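Local coordinates for protein methylxanthine N1-demethylase NdmA (Pseudomonas putida, PDB 6ICN) that catalyses the N1-demethylation of caffeine to theobromine and formaldehyde, as a Rieske [2Fe-2S] oxygenase with a mononuclear metal site, at residues N61-V66 with S84-L89; F132-R137 with I141-D146. All coordinates share one frame; numbering follows the deposited sequence.

How the interactions relate
Both interactions belong to the Rieske domain and reach the same antiparallel sheet, with their centres about 15 Å apart. Interaction 2 is a buried contact between neighbouring strands, held by backbone hydrogen bonds, a salt bridge and an indole bond to a carbonyl. Interaction 1 is slighter and only partly buried: strand 62-69 meets a loop near the iron-sulfur cluster through methyl packing and one water, beside a second subunit. L64 and V66 tie the two together. While V65 turns to the loop 84-89, L64 packs on F132, I143 and L145 of interaction 2, its CD2 lying 3.7 Å from F132 CE2, and V66 reaches I143.

Interaction 1 (N61-V66 with S84-L89); sequences NEQLVV and SAKLSL
V65 directs CG2 at S88 because that methyl stands anti to the backbone N, while CG1 (chi1 57°) sits between the backbone N and the carbonyl carbon and faces L87. V65 CG2 comes to 3.8 Å from S88 CA and also touches S88 CB, so the methyl lies against the backbone and root of the serine. V65 CG1 meets L87 CB at 4.2 Å, a lighter apolar touch. The S88 hydroxyl serves another partner, D78, whose OD2 it hydrogen-bonds, which leaves the carbon side of S88 to the valine. A backbone bond from L89 N to K86 O, 3.1 Å, belongs to the 3-10 turn 87-89 that presents L87 and S88 to the strand.

At the other end, Q63 reaches out with an extended chain (chi2 -175°) and K86 runs straight until it bends at its last torsion (chi4 72°); the two chains cross obliquely. Q63 OE1 lies 3.3 Å from K86 CE, against the methylene and not the ammonium nitrogen. A water joins the polar ends, accepting from Q63 NE2 at 3.1 Å and from K86 NZ at 3.0 Å. K86 NZ also donates to the carbonyl oxygen of S313 of the second subunit, and W315 of that subunit packs on both Q63 and K86, so this edge of the contact lies at the subunit interface.

V65 and L87 both touch L97, and the L87 side chain, about 5 Å from the bound [2Fe-2S] cluster, also packs on C99, which lines the cluster pocket and is predicted to ligate it. The arrangement is that of a Rieske domain, in which the cluster-binding loop, with the Cys-X-His motif of C80 and H82 just before residues 84-89, packs against a strand of the larger antiparallel sheet.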
ATOM      1  N   ASN A  61     -20.319 -12.747 -19.761  1.00 17.84           N
ATOM      2  CA  ASN A  61     -19.939 -11.409 -20.218  1.00 22.74           C
ATOM      3  C   ASN A  61     -21.108 -10.438 -20.371  1.00 23.18           C
ATOM      4  O   ASN A  61     -20.915  -9.345 -20.921  1.00 25.42           O
ATOM      5  CB  ASN A  61     -19.154 -11.462 -21.536  1.00 26.21           C
ATOM      6  CG  ASN A  61     -17.994 -10.471 -21.564  1.00 36.35           C
ATOM      7  OD1 ASN A  61     -17.420 -10.123 -20.524  1.00 32.97           O
ATOM      8  ND2 ASN A  61     -17.656  -9.996 -22.759  1.00 40.48           N
ATOM      9  N   GLU A  62     -22.303 -10.781 -19.889  1.00 18.13           N
ATOM     10  CA  GLU A  62     -23.422  -9.851 -19.849  1.00 19.14           C
ATOM     11  C   GLU A  62     -23.438  -9.111 -18.515  1.00 16.54           C
ATOM     12  O   GLU A  62     -23.350  -9.746 -17.460  1.00 18.62           O
ATOM     13  CB  GLU A  62     -24.746 -10.606 -20.010  1.00 20.74           C
ATOM     14  CG  GLU A  62     -24.872 -11.327 -21.328  1.00 22.78           C
ATOM     15  CD  GLU A  62     -25.578 -10.484 -22.369  1.00 35.48           C
ATOM     16  OE1 GLU A  62     -25.578  -9.238 -22.240  1.00 32.16           O
ATOM     17  OE2 GLU A  62     -26.157 -11.073 -23.302  1.00 34.44           O
ATOM     18  N   GLN A  63     -23.598  -7.790 -18.560  1.00 17.67           N
ATOM     19  CA  GLN A  63     -23.721  -6.987 -17.344  1.00 16.71           C
ATOM     20  C   GLN A  63     -25.194  -6.895 -16.974  1.00 14.40           C
ATOM     21  O   GLN A  63     -25.983  -6.292 -17.702  1.00 16.95           O
ATOM     22  CB  GLN A  63     -23.124  -5.602 -17.550  1.00 20.00           C
ATOM     23  CG  GLN A  63     -21.653  -5.633 -17.884  1.00 21.49           C
ATOM     24  CD  GLN A  63     -21.076  -4.234 -17.971  1.00 24.35           C
ATOM     25  OE1 GLN A  63     -20.753  -3.637 -16.959  1.00 32.73           O
ATOM     26  NE2 GLN A  63     -20.960  -3.712 -19.177  1.00 26.26           N
ATOM     27  N   LEU A  64     -25.556  -7.489 -15.843  1.00 14.26           N
ATOM     28  CA  LEU A  64     -26.938  -7.574 -15.399  1.00 16.17           C
ATOM     29  C   LEU A  64     -27.100  -6.923 -14.034  1.00 16.07           C
ATOM     30  O   LEU A  64     -26.123  -6.676 -13.321  1.00 16.18           O
ATOM     31  CB  LEU A  64     -27.376  -9.039 -15.321  1.00 15.34           C
ATOM     32  CG  LEU A  64     -27.089  -9.914 -16.544  1.00 17.43           C
ATOM     33  CD1 LEU A  64     -27.458 -11.365 -16.278  1.00 21.10           C
ATOM     34  CD2 LEU A  64     -27.797  -9.365 -17.780  1.00 20.45           C
ATOM     35  N   VAL A  65     -28.348  -6.650 -13.661  1.00 15.31           N
ATOM     36  CA  VAL A  65     -28.665  -6.156 -12.327  1.00 15.01           C
ATOM     37  C   VAL A  65     -29.786  -7.011 -11.751  1.00 16.70           C
ATOM     38  O   VAL A  65     -30.747  -7.347 -12.458  1.00 15.88           O
ATOM     39  CB  VAL A  65     -29.043  -4.659 -12.368  1.00 15.05           C
ATOM     40  CG1 VAL A  65     -30.232  -4.417 -13.329  1.00 17.09           C
ATOM     41  CG2 VAL A  65     -29.327  -4.128 -10.971  1.00 15.48           C
ATOM     42  N   VAL A  66     -29.650  -7.378 -10.480  1.00 14.17           N
ATOM     43  CA  VAL A  66     -30.652  -8.156  -9.754  1.00 14.17           C
ATOM     44  C   VAL A  66     -31.248  -7.278  -8.665  1.00 16.47           C
ATOM     45  O   VAL A  66     -30.524  -6.531  -7.993  1.00 15.32           O
ATOM     46  CB  VAL A  66     -30.046  -9.432  -9.144  1.00 14.76           C
ATOM     47  CG1 VAL A  66     -31.053 -10.147  -8.253  1.00 18.10           C
ATOM     48  CG2 VAL A  66     -29.579 -10.388 -10.259  1.00 17.25           C
ATOM     49  N   SER A  84     -28.226   5.198 -20.791  1.00 14.23           N
ATOM     50  CA  SER A  84     -27.277   4.100 -20.628  1.00 14.35           C
ATOM     51  C   SER A  84     -26.550   4.096 -19.280  1.00 14.17           C
ATOM     52  O   SER A  84     -25.565   3.381 -19.137  1.00 15.60           O
ATOM     53  CB  SER A  84     -26.236   4.083 -21.759  1.00 16.63           C
ATOM     54  OG  SER A  84     -26.867   4.037 -23.029  1.00 17.74           O
ATOM     55  N   ALA A  85     -27.046   4.806 -18.265  1.00 15.12           N
ATOM     56  CA  ALA A  85     -26.508   4.653 -16.912  1.00 13.01           C
ATOM     57  C   ALA A  85     -26.753   3.239 -16.379  1.00 13.81           C
ATOM     58  O   ALA A  85     -27.664   2.523 -16.813  1.00 15.85           O
ATOM     59  CB  ALA A  85     -27.145   5.660 -15.953  1.00 15.31           C
ATOM     60  N   LYS A  86     -25.926   2.831 -15.418  1.00 14.21           N
ATOM     61  CA  LYS A  86     -26.131   1.541 -14.760  1.00 13.52           C
ATOM     62  C   LYS A  86     -27.251   1.633 -13.722  1.00 14.22           C
ATOM     63  O   LYS A  86     -27.165   2.403 -12.747  1.00 14.58           O
ATOM     64  CB  LYS A  86     -24.839   1.044 -14.111  1.00 15.36           C
ATOM     65  CG  LYS A  86     -23.828   0.571 -15.135  1.00 15.14           C
ATOM     66  CD  LYS A  86     -22.700  -0.247 -14.512  1.00 17.49           C
ATOM     67  CE  LYS A  86     -21.768  -0.746 -15.614  1.00 20.70           C
ATOM     68  NZ  LYS A  86     -20.931   0.367 -16.202  1.00 25.66           N
ATOM     69  N   LEU A  87     -28.312   0.855 -13.950  1.00 14.71           N
ATOM     70  CA  LEU A  87     -29.384   0.695 -12.974  1.00 14.51           C
ATOM     71  C   LEU A  87     -28.898   0.132 -11.641  1.00 15.32           C
ATOM     72  O   LEU A  87     -29.571   0.335 -10.619  1.00 15.28           O
ATOM     73  CB  LEU A  87     -30.466  -0.227 -13.567  1.00 14.27           C
ATOM     74  CG  LEU A  87     -31.070   0.305 -14.878  1.00 14.27           C
ATOM     75  CD1 LEU A  87     -32.022  -0.764 -15.464  1.00 15.86           C
ATOM     76  CD2 LEU A  87     -31.779   1.650 -14.709  1.00 14.91           C
ATOM     77  N   SER A  88     -27.750  -0.552 -11.616  1.00 15.22           N
ATOM     78  CA  SER A  88     -27.210  -1.074 -10.367  1.00 14.95           C
ATOM     79  C   SER A  88     -26.722   0.032  -9.434  1.00 14.39           C
ATOM     80  O   SER A  88     -26.449  -0.249  -8.261  1.00 16.45           O
ATOM     81  CB  SER A  88     -26.070  -2.061 -10.648  1.00 15.10           C
ATOM     82  OG  SER A  88     -25.036  -1.471 -11.450  1.00 15.03           O
ATOM     83  N   LEU A  89     -26.597   1.265  -9.923  1.00 13.48           N
ATOM     84  CA  LEU A  89     -26.322   2.400  -9.050  1.00 15.34           C
ATOM     85  C   LEU A  89     -27.599   3.076  -8.581  1.00 15.45           C
ATOM     86  O   LEU A  89     -27.540   4.124  -7.927  1.00 17.39           O
ATOM     87  CB  LEU A  89     -25.405   3.407  -9.758  1.00 16.79           C
ATOM     88  CG  LEU A  89     -23.996   2.904 -10.099  1.00 19.88           C
ATOM     89  CD1 LEU A  89     -23.175   4.092 -10.605  1.00 20.96           C
ATOM     90  CD2 LEU A  89     -23.334   2.249  -8.909  1.00 24.98           C
TER
HETATM   91  O   HOH W   1     -19.411  -1.145 -18.322  1.00 22.60           O

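Interaction 2 (F132-R137 with I141-D146); sequences FDCEER and IWIRLD
The F132 ring carries L145 CD2 over one face, a CH-pi contact 4.0 Å from the centroid and set toward the rim, while L145 O lies at the ring edge, in plane. The W142 indole is met at its edge by E135 O and R137 O. Its NE1 donates to R137 O at 3.0 Å in a nearly straight bond (166°), with the oxygen in the ring plane. Replacing W142 by an alanine is likely to leave R137 O without this donor and open a gap beside I154 and P155, which the indole touches.

The guanidinium of R144 takes D133 OD2 at its edge: in a salt bridge, NH2 meets OD2 at 3.0 Å on its anti side, tilted out of the carboxylate plane, with the two planes turned 39° apart. R131 holds the other carboxylate oxygen, OD1, and S147 and T152 bond R144 NE and NH1. E135 and W142 form a hydrogen-bonded antiparallel pair through two backbone bonds, W142 N to E135 O being 2.8 Å. C134 SG, swung opposite the backbone N (chi1 -177°), is carried to I141 CG2 at 3.7 Å. A water accepts from D133 N and donates to R144 O.

On one face C134, I141 and I143 are apolar, with E136 at the turn end; on the other the D133–R144 ion pair sits beside the W142 indole, and the carboxylate probably offsets the charges of R131 and R144.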
ATOM      1  N   PHE A 132     -34.705 -11.044 -17.789  1.00 16.98           N
ATOM      2  CA  PHE A 132     -34.298 -12.432 -17.934  1.00 17.54           C
ATOM      3  C   PHE A 132     -34.910 -13.261 -16.824  1.00 16.44           C
ATOM      4  O   PHE A 132     -35.076 -12.787 -15.691  1.00 17.58           O
ATOM      5  CB  PHE A 132     -32.761 -12.577 -17.887  1.00 17.49           C
ATOM      6  CG  PHE A 132     -32.070 -11.735 -18.901  1.00 16.05           C
ATOM      7  CD1 PHE A 132     -31.907 -12.190 -20.205  1.00 20.12           C
ATOM      8  CD2 PHE A 132     -31.651 -10.449 -18.586  1.00 18.75           C
ATOM      9  CE1 PHE A 132     -31.298 -11.394 -21.156  1.00 18.97           C
ATOM     10  CE2 PHE A 132     -31.061  -9.645 -19.531  1.00 19.76           C
ATOM     11  CZ  PHE A 132     -30.873 -10.123 -20.824  1.00 23.26           C
ATOM     12  N   ASP A 133     -35.224 -14.513 -17.158  1.00 19.16           N
ATOM     13  CA  ASP A 133     -35.685 -15.464 -16.158  1.00 18.95           C
ATOM     14  C   ASP A 133     -34.736 -15.483 -14.966  1.00 19.27           C
ATOM     15  O   ASP A 133     -33.515 -15.632 -15.125  1.00 17.63           O
ATOM     16  CB  ASP A 133     -35.808 -16.867 -16.768  1.00 20.80           C
ATOM     17  CG  ASP A 133     -37.128 -17.060 -17.527  1.00 24.92           C
ATOM     18  OD1 ASP A 133     -37.730 -16.050 -17.942  1.00 23.52           O
ATOM     19  OD2 ASP A 133     -37.554 -18.223 -17.705  1.00 27.55           O
ATOM     20  N   CYS A 134     -35.307 -15.295 -13.778  1.00 16.11           N
ATOM     21  CA  CYS A 134     -34.539 -15.117 -12.549  1.00 17.50           C
ATOM     22  C   CYS A 134     -35.312 -15.740 -11.397  1.00 18.47           C
ATOM     23  O   CYS A 134     -36.480 -15.396 -11.192  1.00 19.50           O
ATOM     24  CB  CYS A 134     -34.305 -13.628 -12.274  1.00 16.67           C
ATOM     25  SG  CYS A 134     -33.281 -13.327 -10.808  1.00 18.02           S
ATOM     26  N   GLU A 135     -34.671 -16.637 -10.647  1.00 16.92           N
ATOM     27  CA  GLU A 135     -35.303 -17.324  -9.525  1.00 18.95           C
ATOM     28  C   GLU A 135     -34.314 -17.537  -8.390  1.00 18.67           C
ATOM     29  O   GLU A 135     -33.124 -17.797  -8.620  1.00 19.45           O
ATOM     30  CB  GLU A 135     -35.841 -18.717  -9.904  1.00 22.87           C
ATOM     31  CG  GLU A 135     -36.895 -18.701 -10.976  1.00 25.64           C
ATOM     32  CD  GLU A 135     -38.242 -18.252 -10.447  1.00 32.78           C
ATOM     33  OE1 GLU A 135     -38.486 -18.399  -9.222  1.00 36.38           O
ATOM     34  OE2 GLU A 135     -39.048 -17.749 -11.259  1.00 35.98           O
ATOM     35  N   GLU A 136     -34.826 -17.477  -7.161  1.00 19.10           N
ATOM     36  CA  GLU A 136     -34.090 -17.951  -5.996  1.00 17.59           C
ATOM     37  C   GLU A 136     -34.326 -19.443  -5.799  1.00 20.87           C
ATOM     38  O   GLU A 136     -35.454 -19.936  -5.935  1.00 21.99           O
ATOM     39  CB  GLU A 136     -34.499 -17.192  -4.727  1.00 18.58           C
ATOM     40  CG  GLU A 136     -33.759 -17.640  -3.450  1.00 20.21           C
ATOM     41  CD  GLU A 136     -34.342 -18.902  -2.779  1.00 22.35           C
ATOM     42  OE1 GLU A 136     -33.576 -19.717  -2.219  1.00 20.95           O
ATOM     43  OE2 GLU A 136     -35.580 -19.083  -2.785  1.00 21.93           O
ATOM     44  N   ARG A 137     -33.251 -20.163  -5.496  1.00 18.72           N
ATOM     45  CA  ARG A 137     -33.349 -21.553  -5.070  1.00 17.56           C
ATOM     46  C   ARG A 137     -32.102 -21.892  -4.266  1.00 18.92           C
ATOM     47  O   ARG A 137     -30.989 -21.526  -4.661  1.00 18.37           O
ATOM     48  CB  ARG A 137     -33.512 -22.519  -6.262  1.00 20.59           C
ATOM     49  CG  ARG A 137     -34.001 -23.907  -5.803  1.00 23.79           C
ATOM     50  CD  ARG A 137     -34.577 -24.770  -6.939  1.00 31.01           C
ATOM     51  NE  ARG A 137     -35.754 -24.173  -7.570  1.00 32.37           N
ATOM     52  CZ  ARG A 137     -36.340 -24.668  -8.657  1.00 33.78           C
ATOM     53  NH1 ARG A 137     -35.869 -25.777  -9.210  1.00 32.20           N
ATOM     54  NH2 ARG A 137     -37.395 -24.062  -9.185  1.00 36.83           N
ATOM     55  N   ILE A 141     -29.265 -16.997  -6.207  1.00 15.85           N
ATOM     56  CA  ILE A 141     -30.057 -16.363  -7.258  1.00 15.21           C
ATOM     57  C   ILE A 141     -29.564 -16.903  -8.590  1.00 16.27           C
ATOM     58  O   ILE A 141     -28.355 -16.841  -8.881  1.00 17.67           O
ATOM     59  CB  ILE A 141     -29.929 -14.828  -7.218  1.00 17.27           C
ATOM     60  CG1 ILE A 141     -30.396 -14.277  -5.875  1.00 21.26           C
ATOM     61  CG2 ILE A 141     -30.683 -14.199  -8.389  1.00 19.69           C
ATOM     62  CD1 ILE A 141     -31.824 -14.582  -5.579  1.00 22.77           C
ATOM     63  N   TRP A 142     -30.495 -17.427  -9.403  1.00 15.38           N
ATOM     64  CA  TRP A 142     -30.184 -18.083 -10.667  1.00 15.25           C
ATOM     65  C   TRP A 142     -30.767 -17.297 -11.834  1.00 15.53           C
ATOM     66  O   TRP A 142     -31.884 -16.782 -11.747  1.00 17.60           O
ATOM     67  CB  TRP A 142     -30.769 -19.498 -10.698  1.00 17.07           C
ATOM     68  CG  TRP A 142     -30.356 -20.371  -9.575  1.00 16.06           C
ATOM     69  CD1 TRP A 142     -30.856 -20.372  -8.293  1.00 15.23           C
ATOM     70  CD2 TRP A 142     -29.369 -21.405  -9.624  1.00 16.21           C
ATOM     71  NE1 TRP A 142     -30.222 -21.345  -7.547  1.00 16.03           N
ATOM     72  CE2 TRP A 142     -29.297 -21.978  -8.337  1.00 16.28           C
ATOM     73  CE3 TRP A 142     -28.498 -21.871 -10.625  1.00 16.90           C
ATOM     74  CZ2 TRP A 142     -28.432 -23.029  -8.031  1.00 16.24           C
ATOM     75  CZ3 TRP A 142     -27.646 -22.910 -10.323  1.00 16.31           C
ATOM     76  CH2 TRP A 142     -27.613 -23.476  -9.036  1.00 16.76           C
ATOM     77  N   ILE A 143     -30.018 -17.204 -12.935  1.00 15.11           N
ATOM     78  CA  ILE A 143     -30.457 -16.493 -14.130  1.00 14.46           C
ATOM     79  C   ILE A 143     -30.309 -17.393 -15.353  1.00 17.38           C
ATOM     80  O   ILE A 143     -29.292 -18.073 -15.514  1.00 16.13           O
ATOM     81  CB  ILE A 143     -29.673 -15.178 -14.338  1.00 14.10           C
ATOM     82  CG1 ILE A 143     -30.026 -14.181 -13.232  1.00 15.66           C
ATOM     83  CG2 ILE A 143     -29.989 -14.562 -15.709  1.00 14.62           C
ATOM     84  CD1 ILE A 143     -29.183 -12.903 -13.310  1.00 15.90           C
ATOM     85  N   ARG A 144     -31.334 -17.399 -16.219  1.00 16.28           N
ATOM     86  CA  ARG A 144     -31.236 -18.038 -17.533  1.00 15.81           C
ATOM     87  C   ARG A 144     -31.354 -16.962 -18.599  1.00 17.40           C
ATOM     88  O   ARG A 144     -32.401 -16.311 -18.719  1.00 18.54           O
ATOM     89  CB  ARG A 144     -32.314 -19.108 -17.737  1.00 19.06           C
ATOM     90  CG  ARG A 144     -32.233 -19.763 -19.135  1.00 19.06           C
ATOM     91  CD  ARG A 144     -33.201 -20.935 -19.237  1.00 19.76           C
ATOM     92  NE  ARG A 144     -34.591 -20.520 -19.013  1.00 21.34           N
ATOM     93  CZ  ARG A 144     -35.609 -21.369 -18.900  1.00 24.57           C
ATOM     94  NH1 ARG A 144     -35.401 -22.677 -19.001  1.00 21.28           N
ATOM     95  NH2 ARG A 144     -36.842 -20.915 -18.704  1.00 23.52           N
ATOM     96  N   LEU A 145     -30.286 -16.785 -19.383  1.00 16.03           N
ATOM     97  CA  LEU A 145     -30.257 -15.675 -20.330  1.00 15.38           C
ATOM     98  C   LEU A 145     -31.159 -15.920 -21.533  1.00 18.65           C
ATOM     99  O   LEU A 145     -31.775 -14.978 -22.048  1.00 18.72           O
ATOM    100  CB  LEU A 145     -28.826 -15.419 -20.798  1.00 16.96           C
ATOM    101  CG  LEU A 145     -27.925 -14.776 -19.740  1.00 17.55           C
ATOM    102  CD1 LEU A 145     -26.485 -14.832 -20.199  1.00 19.05           C
ATOM    103  CD2 LEU A 145     -28.356 -13.335 -19.492  1.00 20.94           C
ATOM    104  N   ASP A 146     -31.205 -17.151 -22.027  1.00 18.17           N
ATOM    105  CA  ASP A 146     -32.021 -17.516 -23.185  1.00 20.92           C
ATOM    106  C   ASP A 146     -33.007 -18.597 -22.756  1.00 19.20           C
ATOM    107  O   ASP A 146     -32.609 -19.723 -22.413  1.00 19.45           O
ATOM    108  CB  ASP A 146     -31.148 -17.998 -24.343  1.00 20.49           C
ATOM    109  CG  ASP A 146     -31.903 -18.041 -25.665  1.00 24.00           C
ATOM    110  OD1 ASP A 146     -33.102 -18.375 -25.636  1.00 24.34           O
ATOM    111  OD2 ASP A 146     -31.313 -17.719 -26.722  1.00 26.47           O
TER
HETATM  112  O   HOH W   2     -34.652 -15.380 -20.010  1.00 19.65           O